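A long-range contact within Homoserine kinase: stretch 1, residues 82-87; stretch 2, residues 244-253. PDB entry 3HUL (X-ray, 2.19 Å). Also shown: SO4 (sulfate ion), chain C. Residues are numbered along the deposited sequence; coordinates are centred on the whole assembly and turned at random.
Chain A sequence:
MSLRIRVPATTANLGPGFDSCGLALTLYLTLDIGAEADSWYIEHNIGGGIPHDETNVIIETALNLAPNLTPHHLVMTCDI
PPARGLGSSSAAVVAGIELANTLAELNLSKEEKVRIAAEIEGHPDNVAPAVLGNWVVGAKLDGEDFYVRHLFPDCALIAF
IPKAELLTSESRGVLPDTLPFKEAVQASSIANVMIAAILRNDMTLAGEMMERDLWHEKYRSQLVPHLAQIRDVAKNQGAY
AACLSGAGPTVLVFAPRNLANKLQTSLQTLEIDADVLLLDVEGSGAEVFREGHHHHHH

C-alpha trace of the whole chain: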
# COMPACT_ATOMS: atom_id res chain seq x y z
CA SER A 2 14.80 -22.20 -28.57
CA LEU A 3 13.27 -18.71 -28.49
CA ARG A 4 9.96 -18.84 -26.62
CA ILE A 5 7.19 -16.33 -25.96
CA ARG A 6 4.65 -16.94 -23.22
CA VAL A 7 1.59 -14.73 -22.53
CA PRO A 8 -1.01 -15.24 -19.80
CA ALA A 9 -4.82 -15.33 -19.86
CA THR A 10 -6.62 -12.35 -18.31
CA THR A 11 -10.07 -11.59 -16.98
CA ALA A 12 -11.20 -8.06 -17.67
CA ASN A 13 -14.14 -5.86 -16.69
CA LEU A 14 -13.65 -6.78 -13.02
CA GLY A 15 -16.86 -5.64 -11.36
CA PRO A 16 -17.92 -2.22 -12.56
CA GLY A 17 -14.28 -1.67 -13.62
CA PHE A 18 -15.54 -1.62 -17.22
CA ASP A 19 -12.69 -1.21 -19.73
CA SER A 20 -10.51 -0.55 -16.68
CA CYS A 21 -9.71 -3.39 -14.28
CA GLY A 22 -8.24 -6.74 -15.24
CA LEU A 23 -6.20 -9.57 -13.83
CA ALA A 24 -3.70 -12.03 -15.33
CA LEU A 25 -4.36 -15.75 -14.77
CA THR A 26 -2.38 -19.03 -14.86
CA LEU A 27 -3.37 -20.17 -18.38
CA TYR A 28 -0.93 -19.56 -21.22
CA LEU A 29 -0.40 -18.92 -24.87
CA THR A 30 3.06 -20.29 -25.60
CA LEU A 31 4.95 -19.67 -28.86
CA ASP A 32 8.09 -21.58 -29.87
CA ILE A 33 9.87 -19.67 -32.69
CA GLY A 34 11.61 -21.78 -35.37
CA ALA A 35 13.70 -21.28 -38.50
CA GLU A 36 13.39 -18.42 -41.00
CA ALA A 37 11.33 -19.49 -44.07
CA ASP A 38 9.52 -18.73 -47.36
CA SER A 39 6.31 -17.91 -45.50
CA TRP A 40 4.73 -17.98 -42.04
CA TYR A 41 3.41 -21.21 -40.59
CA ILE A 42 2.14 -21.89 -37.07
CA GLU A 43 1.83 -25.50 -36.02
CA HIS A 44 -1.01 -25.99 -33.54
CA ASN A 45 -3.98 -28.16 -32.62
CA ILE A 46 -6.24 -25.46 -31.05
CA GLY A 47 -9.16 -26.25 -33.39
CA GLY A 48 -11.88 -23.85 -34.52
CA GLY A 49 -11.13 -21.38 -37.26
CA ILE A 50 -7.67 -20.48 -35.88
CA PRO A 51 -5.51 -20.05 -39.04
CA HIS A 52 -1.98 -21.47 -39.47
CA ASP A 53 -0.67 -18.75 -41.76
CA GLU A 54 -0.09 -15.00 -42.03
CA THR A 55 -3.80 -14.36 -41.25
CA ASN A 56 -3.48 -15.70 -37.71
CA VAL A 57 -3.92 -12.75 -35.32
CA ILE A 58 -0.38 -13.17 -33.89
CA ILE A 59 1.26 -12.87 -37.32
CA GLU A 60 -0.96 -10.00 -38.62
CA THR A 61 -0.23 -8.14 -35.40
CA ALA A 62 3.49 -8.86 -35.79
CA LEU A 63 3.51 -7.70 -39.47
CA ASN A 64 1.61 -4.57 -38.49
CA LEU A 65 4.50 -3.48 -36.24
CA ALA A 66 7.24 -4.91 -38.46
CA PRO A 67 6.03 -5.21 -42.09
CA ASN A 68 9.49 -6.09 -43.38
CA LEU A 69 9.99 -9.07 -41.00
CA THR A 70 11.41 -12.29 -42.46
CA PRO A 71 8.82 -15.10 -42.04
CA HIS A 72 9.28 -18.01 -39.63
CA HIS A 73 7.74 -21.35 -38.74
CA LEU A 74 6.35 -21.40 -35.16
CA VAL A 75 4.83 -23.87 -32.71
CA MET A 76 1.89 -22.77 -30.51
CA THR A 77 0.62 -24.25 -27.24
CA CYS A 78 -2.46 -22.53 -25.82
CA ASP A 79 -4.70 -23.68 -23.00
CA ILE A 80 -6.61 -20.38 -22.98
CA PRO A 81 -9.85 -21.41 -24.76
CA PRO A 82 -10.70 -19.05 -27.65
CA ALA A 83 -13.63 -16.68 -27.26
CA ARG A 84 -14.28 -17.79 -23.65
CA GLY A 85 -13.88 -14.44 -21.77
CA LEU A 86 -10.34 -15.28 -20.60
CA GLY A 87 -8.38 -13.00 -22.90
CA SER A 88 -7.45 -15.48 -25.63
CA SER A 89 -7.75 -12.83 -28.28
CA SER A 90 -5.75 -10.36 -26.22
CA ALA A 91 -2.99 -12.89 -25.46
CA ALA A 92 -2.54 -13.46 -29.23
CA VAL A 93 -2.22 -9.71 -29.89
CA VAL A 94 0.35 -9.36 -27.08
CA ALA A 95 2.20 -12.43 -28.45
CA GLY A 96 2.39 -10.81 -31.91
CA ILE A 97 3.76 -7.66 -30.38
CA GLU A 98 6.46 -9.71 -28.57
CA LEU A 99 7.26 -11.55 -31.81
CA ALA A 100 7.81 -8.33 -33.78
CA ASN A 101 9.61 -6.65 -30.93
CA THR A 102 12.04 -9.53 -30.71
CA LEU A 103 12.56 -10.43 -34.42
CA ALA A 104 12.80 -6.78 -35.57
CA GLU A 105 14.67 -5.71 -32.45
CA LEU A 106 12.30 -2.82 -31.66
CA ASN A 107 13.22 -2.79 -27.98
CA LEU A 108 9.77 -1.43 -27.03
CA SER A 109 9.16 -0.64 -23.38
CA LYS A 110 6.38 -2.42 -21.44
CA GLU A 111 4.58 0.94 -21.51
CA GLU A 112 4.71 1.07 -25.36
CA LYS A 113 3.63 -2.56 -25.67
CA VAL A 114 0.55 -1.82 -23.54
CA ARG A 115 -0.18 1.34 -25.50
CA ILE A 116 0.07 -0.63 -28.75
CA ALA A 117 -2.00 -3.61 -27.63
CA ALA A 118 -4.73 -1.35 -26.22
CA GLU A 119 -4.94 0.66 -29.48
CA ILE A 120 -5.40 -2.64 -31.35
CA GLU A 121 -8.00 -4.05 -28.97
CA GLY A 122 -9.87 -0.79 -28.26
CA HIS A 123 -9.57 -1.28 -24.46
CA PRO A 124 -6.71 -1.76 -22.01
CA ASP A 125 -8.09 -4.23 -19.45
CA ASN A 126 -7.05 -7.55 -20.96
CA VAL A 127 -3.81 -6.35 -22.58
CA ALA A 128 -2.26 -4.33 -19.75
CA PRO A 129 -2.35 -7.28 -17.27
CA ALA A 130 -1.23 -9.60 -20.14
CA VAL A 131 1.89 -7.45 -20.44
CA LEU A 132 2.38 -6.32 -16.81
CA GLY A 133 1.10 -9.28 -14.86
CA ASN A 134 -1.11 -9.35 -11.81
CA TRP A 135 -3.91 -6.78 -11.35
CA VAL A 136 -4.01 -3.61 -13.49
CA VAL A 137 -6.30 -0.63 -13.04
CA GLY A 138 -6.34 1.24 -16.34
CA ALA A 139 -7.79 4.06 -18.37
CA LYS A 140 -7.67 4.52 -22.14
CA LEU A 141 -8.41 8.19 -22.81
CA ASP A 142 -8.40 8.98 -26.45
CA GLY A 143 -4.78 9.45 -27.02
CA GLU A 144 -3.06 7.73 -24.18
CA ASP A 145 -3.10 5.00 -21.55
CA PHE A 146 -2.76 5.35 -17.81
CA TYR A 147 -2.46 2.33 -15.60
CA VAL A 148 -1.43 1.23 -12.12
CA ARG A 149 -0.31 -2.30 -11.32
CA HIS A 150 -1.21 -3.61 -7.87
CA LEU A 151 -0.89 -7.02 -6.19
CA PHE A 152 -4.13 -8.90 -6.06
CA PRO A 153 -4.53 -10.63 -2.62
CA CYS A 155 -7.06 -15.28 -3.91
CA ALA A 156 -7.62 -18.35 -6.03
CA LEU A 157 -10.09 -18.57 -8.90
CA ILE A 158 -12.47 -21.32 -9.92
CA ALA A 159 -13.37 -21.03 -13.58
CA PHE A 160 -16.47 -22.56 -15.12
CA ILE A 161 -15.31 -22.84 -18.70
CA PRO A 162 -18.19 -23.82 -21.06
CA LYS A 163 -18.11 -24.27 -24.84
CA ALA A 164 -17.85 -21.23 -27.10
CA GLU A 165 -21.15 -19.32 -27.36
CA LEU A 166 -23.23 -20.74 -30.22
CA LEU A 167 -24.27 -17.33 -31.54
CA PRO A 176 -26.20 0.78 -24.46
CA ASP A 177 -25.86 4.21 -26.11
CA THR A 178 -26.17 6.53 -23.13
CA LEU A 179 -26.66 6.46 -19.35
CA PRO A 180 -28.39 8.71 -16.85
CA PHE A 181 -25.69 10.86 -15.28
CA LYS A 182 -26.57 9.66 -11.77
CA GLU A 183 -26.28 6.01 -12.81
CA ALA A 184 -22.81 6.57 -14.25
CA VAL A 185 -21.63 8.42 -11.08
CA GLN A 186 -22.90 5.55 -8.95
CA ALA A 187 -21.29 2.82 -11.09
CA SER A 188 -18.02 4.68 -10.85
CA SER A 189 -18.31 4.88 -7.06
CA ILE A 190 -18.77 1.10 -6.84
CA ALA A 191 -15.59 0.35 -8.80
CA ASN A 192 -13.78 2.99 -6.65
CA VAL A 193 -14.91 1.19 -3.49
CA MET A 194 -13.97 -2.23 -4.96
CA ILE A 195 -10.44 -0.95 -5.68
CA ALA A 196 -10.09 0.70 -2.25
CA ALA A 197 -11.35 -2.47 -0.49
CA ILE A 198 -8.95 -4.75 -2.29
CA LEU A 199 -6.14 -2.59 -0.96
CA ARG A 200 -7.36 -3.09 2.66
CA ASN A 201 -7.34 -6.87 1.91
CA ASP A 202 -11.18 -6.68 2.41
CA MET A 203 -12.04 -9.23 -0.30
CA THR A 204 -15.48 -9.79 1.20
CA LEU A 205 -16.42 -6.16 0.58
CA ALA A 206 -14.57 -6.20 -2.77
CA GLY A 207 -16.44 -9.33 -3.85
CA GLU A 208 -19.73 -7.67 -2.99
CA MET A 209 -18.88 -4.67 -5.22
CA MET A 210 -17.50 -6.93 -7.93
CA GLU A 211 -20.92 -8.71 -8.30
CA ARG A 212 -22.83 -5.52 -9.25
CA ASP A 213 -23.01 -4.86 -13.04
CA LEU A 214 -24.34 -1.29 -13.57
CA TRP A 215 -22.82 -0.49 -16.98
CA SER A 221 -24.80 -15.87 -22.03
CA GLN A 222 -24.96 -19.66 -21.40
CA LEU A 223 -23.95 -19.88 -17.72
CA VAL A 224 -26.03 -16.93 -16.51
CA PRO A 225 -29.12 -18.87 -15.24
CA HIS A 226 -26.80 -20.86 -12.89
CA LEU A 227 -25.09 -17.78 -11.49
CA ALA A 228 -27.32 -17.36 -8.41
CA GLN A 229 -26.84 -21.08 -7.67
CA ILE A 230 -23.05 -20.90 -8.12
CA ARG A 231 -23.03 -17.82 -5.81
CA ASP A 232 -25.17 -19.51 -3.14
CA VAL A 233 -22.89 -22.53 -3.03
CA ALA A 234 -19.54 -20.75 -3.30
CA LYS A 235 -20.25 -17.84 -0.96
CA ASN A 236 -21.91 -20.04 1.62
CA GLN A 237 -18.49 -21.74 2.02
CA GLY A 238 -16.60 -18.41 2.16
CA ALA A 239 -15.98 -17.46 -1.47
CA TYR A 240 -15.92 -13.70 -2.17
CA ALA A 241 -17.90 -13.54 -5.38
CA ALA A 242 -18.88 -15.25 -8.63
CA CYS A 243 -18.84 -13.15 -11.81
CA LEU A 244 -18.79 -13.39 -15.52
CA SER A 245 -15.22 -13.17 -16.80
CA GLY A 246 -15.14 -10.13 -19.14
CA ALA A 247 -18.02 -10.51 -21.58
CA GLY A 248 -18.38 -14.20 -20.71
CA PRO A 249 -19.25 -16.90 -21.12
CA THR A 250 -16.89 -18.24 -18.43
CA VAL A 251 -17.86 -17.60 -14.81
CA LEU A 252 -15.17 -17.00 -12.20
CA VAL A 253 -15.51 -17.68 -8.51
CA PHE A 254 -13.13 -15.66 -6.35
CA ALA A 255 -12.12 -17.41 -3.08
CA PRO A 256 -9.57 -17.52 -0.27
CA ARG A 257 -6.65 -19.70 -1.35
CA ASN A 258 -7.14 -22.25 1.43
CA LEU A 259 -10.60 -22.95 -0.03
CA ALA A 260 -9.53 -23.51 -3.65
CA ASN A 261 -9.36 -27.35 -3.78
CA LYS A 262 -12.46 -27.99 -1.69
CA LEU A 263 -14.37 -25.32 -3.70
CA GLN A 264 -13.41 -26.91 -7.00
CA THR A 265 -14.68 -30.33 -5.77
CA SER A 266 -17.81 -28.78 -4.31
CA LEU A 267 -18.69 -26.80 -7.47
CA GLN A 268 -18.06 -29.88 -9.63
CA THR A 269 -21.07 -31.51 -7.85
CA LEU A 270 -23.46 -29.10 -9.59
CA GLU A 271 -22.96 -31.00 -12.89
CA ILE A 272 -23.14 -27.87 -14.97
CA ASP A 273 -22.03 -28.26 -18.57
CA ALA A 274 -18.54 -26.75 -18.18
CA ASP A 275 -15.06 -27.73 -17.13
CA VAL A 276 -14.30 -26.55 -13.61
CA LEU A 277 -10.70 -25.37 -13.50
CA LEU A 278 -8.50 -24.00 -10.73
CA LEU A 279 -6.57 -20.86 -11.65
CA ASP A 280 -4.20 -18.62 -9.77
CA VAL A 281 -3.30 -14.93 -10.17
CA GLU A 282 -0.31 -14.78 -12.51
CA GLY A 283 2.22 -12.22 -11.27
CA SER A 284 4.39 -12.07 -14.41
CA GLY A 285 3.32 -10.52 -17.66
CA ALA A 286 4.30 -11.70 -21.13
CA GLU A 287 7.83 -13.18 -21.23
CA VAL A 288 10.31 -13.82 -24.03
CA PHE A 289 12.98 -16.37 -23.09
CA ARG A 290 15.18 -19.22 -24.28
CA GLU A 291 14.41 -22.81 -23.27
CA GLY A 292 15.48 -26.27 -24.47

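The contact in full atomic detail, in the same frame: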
# COMPACT_ATOMS: atom_id res chain seq x y z
N PRO A 82 -10.34 -20.19 -26.83
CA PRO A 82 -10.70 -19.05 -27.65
C PRO A 82 -12.12 -18.62 -27.36
O PRO A 82 -12.99 -19.46 -27.05
CB PRO A 82 -10.62 -19.59 -29.08
CG PRO A 82 -9.85 -20.85 -29.00
CD PRO A 82 -10.12 -21.41 -27.64
N ALA A 83 -12.34 -17.31 -27.47
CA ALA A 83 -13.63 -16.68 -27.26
C ALA A 83 -14.36 -17.19 -26.00
O ALA A 83 -15.57 -17.44 -26.03
CB ALA A 83 -14.50 -16.81 -28.53
N ARG A 84 -13.64 -17.32 -24.89
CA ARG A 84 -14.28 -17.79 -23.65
C ARG A 84 -14.29 -16.76 -22.50
O ARG A 84 -14.71 -17.08 -21.39
CB ARG A 84 -13.70 -19.14 -23.22
CG ARG A 84 -14.80 -20.20 -22.92
CD ARG A 84 -15.58 -20.58 -24.22
NE ARG A 84 -14.69 -20.92 -25.34
CZ ARG A 84 -14.16 -22.13 -25.51
NH1 ARG A 84 -14.40 -23.09 -24.61
NH2 ARG A 84 -13.35 -22.38 -26.54
N GLY A 85 -13.88 -15.52 -22.77
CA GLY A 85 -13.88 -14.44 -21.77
C GLY A 85 -12.61 -14.41 -20.91
O GLY A 85 -12.56 -13.71 -19.89
N LEU A 86 -11.61 -15.19 -21.31
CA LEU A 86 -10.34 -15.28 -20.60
C LEU A 86 -9.14 -14.67 -21.35
O LEU A 86 -7.99 -14.98 -21.05
CB LEU A 86 -10.05 -16.73 -20.18
CG LEU A 86 -11.03 -17.33 -19.16
CD1 LEU A 86 -10.87 -18.85 -19.12
CD2 LEU A 86 -10.82 -16.72 -17.75
N GLY A 87 -9.42 -13.78 -22.29
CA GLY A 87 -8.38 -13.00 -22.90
C GLY A 87 -7.49 -13.79 -23.84
O GLY A 87 -6.28 -13.57 -23.90
N LEU A 244 -19.28 -13.23 -14.16
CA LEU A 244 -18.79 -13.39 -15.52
C LEU A 244 -17.35 -12.86 -15.65
O LEU A 244 -17.00 -11.83 -15.04
CB LEU A 244 -19.71 -12.71 -16.53
CG LEU A 244 -21.06 -13.38 -16.68
CD1 LEU A 244 -21.98 -12.46 -17.50
CD2 LEU A 244 -20.92 -14.76 -17.32
N SER A 245 -16.54 -13.61 -16.38
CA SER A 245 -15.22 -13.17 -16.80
C SER A 245 -15.36 -12.33 -18.08
O SER A 245 -15.79 -12.84 -19.11
CB SER A 245 -14.35 -14.39 -17.06
OG SER A 245 -13.01 -14.01 -17.30
N GLY A 246 -15.03 -11.04 -18.00
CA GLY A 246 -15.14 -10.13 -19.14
C GLY A 246 -16.54 -10.15 -19.69
O GLY A 246 -17.49 -9.91 -18.97
N ALA A 247 -16.69 -10.47 -20.97
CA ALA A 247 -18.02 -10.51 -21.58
C ALA A 247 -18.63 -11.92 -21.48
O ALA A 247 -19.73 -12.17 -22.00
CB ALA A 247 -17.96 -10.03 -23.05
N GLY A 248 -17.93 -12.83 -20.80
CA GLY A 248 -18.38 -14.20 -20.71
C GLY A 248 -17.84 -15.02 -21.88
O GLY A 248 -17.00 -14.52 -22.64
N PRO A 249 -18.28 -16.27 -22.01
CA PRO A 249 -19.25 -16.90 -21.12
C PRO A 249 -18.69 -17.54 -19.84
O PRO A 249 -19.47 -17.98 -18.99
CB PRO A 249 -19.90 -17.96 -22.01
CG PRO A 249 -18.87 -18.29 -23.06
CD PRO A 249 -17.84 -17.19 -23.08
N THR A 250 -17.36 -17.61 -19.67
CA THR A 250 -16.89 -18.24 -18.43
C THR A 250 -17.29 -17.43 -17.20
O THR A 250 -17.45 -16.21 -17.27
CB THR A 250 -15.40 -18.71 -18.40
OG1 THR A 250 -14.59 -17.84 -17.60
CG2 THR A 250 -14.84 -18.91 -19.72
N VAL A 251 -17.52 -18.16 -16.10
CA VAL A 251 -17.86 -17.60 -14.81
C VAL A 251 -16.66 -17.88 -13.91
O VAL A 251 -16.10 -19.00 -13.92
CB VAL A 251 -19.15 -18.23 -14.22
CG1 VAL A 251 -19.41 -17.74 -12.79
CG2 VAL A 251 -20.38 -17.92 -15.09
N LEU A 252 -16.23 -16.85 -13.18
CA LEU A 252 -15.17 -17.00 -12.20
C LEU A 252 -15.70 -16.86 -10.78
O LEU A 252 -16.52 -15.99 -10.49
CB LEU A 252 -14.03 -15.99 -12.43
CG LEU A 252 -13.26 -16.09 -13.74
CD1 LEU A 252 -12.47 -14.81 -13.97
CD2 LEU A 252 -12.33 -17.32 -13.79
N VAL A 253 -15.21 -17.74 -9.91
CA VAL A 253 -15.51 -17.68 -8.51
C VAL A 253 -14.22 -17.21 -7.85
O VAL A 253 -13.17 -17.78 -8.07
CB VAL A 253 -15.92 -19.08 -7.95
CG1 VAL A 253 -16.03 -19.09 -6.41
CG2 VAL A 253 -17.23 -19.60 -8.61
S SO4 C . -11.76 -13.61 -25.16
O1 SO4 C . -11.55 -12.72 -24.01
O2 SO4 C . -13.17 -13.97 -25.12
O3 SO4 C . -11.46 -12.94 -26.44
O4 SO4 C . -10.91 -14.78 -25.07

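Two segments of homoserine kinase, at least 159 residues apart in sequence wherever they touch, meet through both backbone and side chains. Residues 82-87 form an irregular loop that ends at Gly87, the N-cap of a helix; residues 244-253 make a tight turn and then enter a strand at Val251. The stretches come nearest at Gly85 and Gly248, whose CA atoms lie 4.6 Å apart; Arg84 CA is 5.6 Å from Pro249 CA. Together the two surfaces bury 324 Å².

The turn is held from within. Ser245 to Gly248 is a type II' beta turn closed by Gly248 N to Ser245 O (2.7 Å), with Gly246 at positive phi, a conformation that favours glycine. A second backbone bond, Ser245 N to Thr250 O (2.9 Å), ties the first residue of the turn to Thr250, two residues beyond its end, and the peptide bond before Pro249 is cis.

Two hydrogen bonds cross the interface, both accepted by carbonyls of the first stretch. Ser245, its CA-to-CB bond pointing toward the loop and chi1 in t, donates from OG to Gly85 O at 2.6 Å, a short bond from a hydroxyl to a peptide carbonyl. Thr250 N donates to Arg84 O at 3.2 Å with an angle of 154° at the hydrogen. The position of that carbonyl is less certain, because Arg84 O is modelled only 2.5 Å from Thr250 CG2, too close for a real contact. Thr250 OG1, by contrast, is buried without a polar partner; Leu86 CG lies 3.9 Å from Thr250 OG1.

The close approach at the centre depends on glycine. Gly85 CA sits 3.2 Å from Gly248 O, and an ideal CB on Gly85 would fall 2.6 Å from both Ser245 O and Gly248 O, clashing with each. The phi/psi angles of Gly85 (86/11) independently call for glycine, since a CB would also be jammed against the preceding carbonyl oxygen. The same backbone restriction applies to Gly248 (89/-173), although there a CB would point away from the loop.

Side-chain packing surrounds these polar links. The Leu86 side chain leaves the backbone sideways, but its end comes nearer the second stretch: CD2 lies 3.5 Å from Ser245 OG and 4.3 Å from Leu252 CD2, the latter an apolar contact with a buried strand residue. The Pro249 ring packs beside the Arg84 aliphatic chain, with Arg84 CD 4.2 Å from Pro249 CG. The polar end of Arg84 is directed back to its own loop, where NE and NH2 both donate to Pro82 O (2.8 and 3.0 Å), bracing the bend through Ala83; NH1 is bonded elsewhere in the structure.

A sulfate ion, probably from the crystallisation liquor, is bound by the loop's backbone amides: Gly85 N donates to SO4 O2 and Gly87 N to SO4 O1, each at 2.9 Å. The loop thus offers amides to the anion and carbonyls to the second stretch.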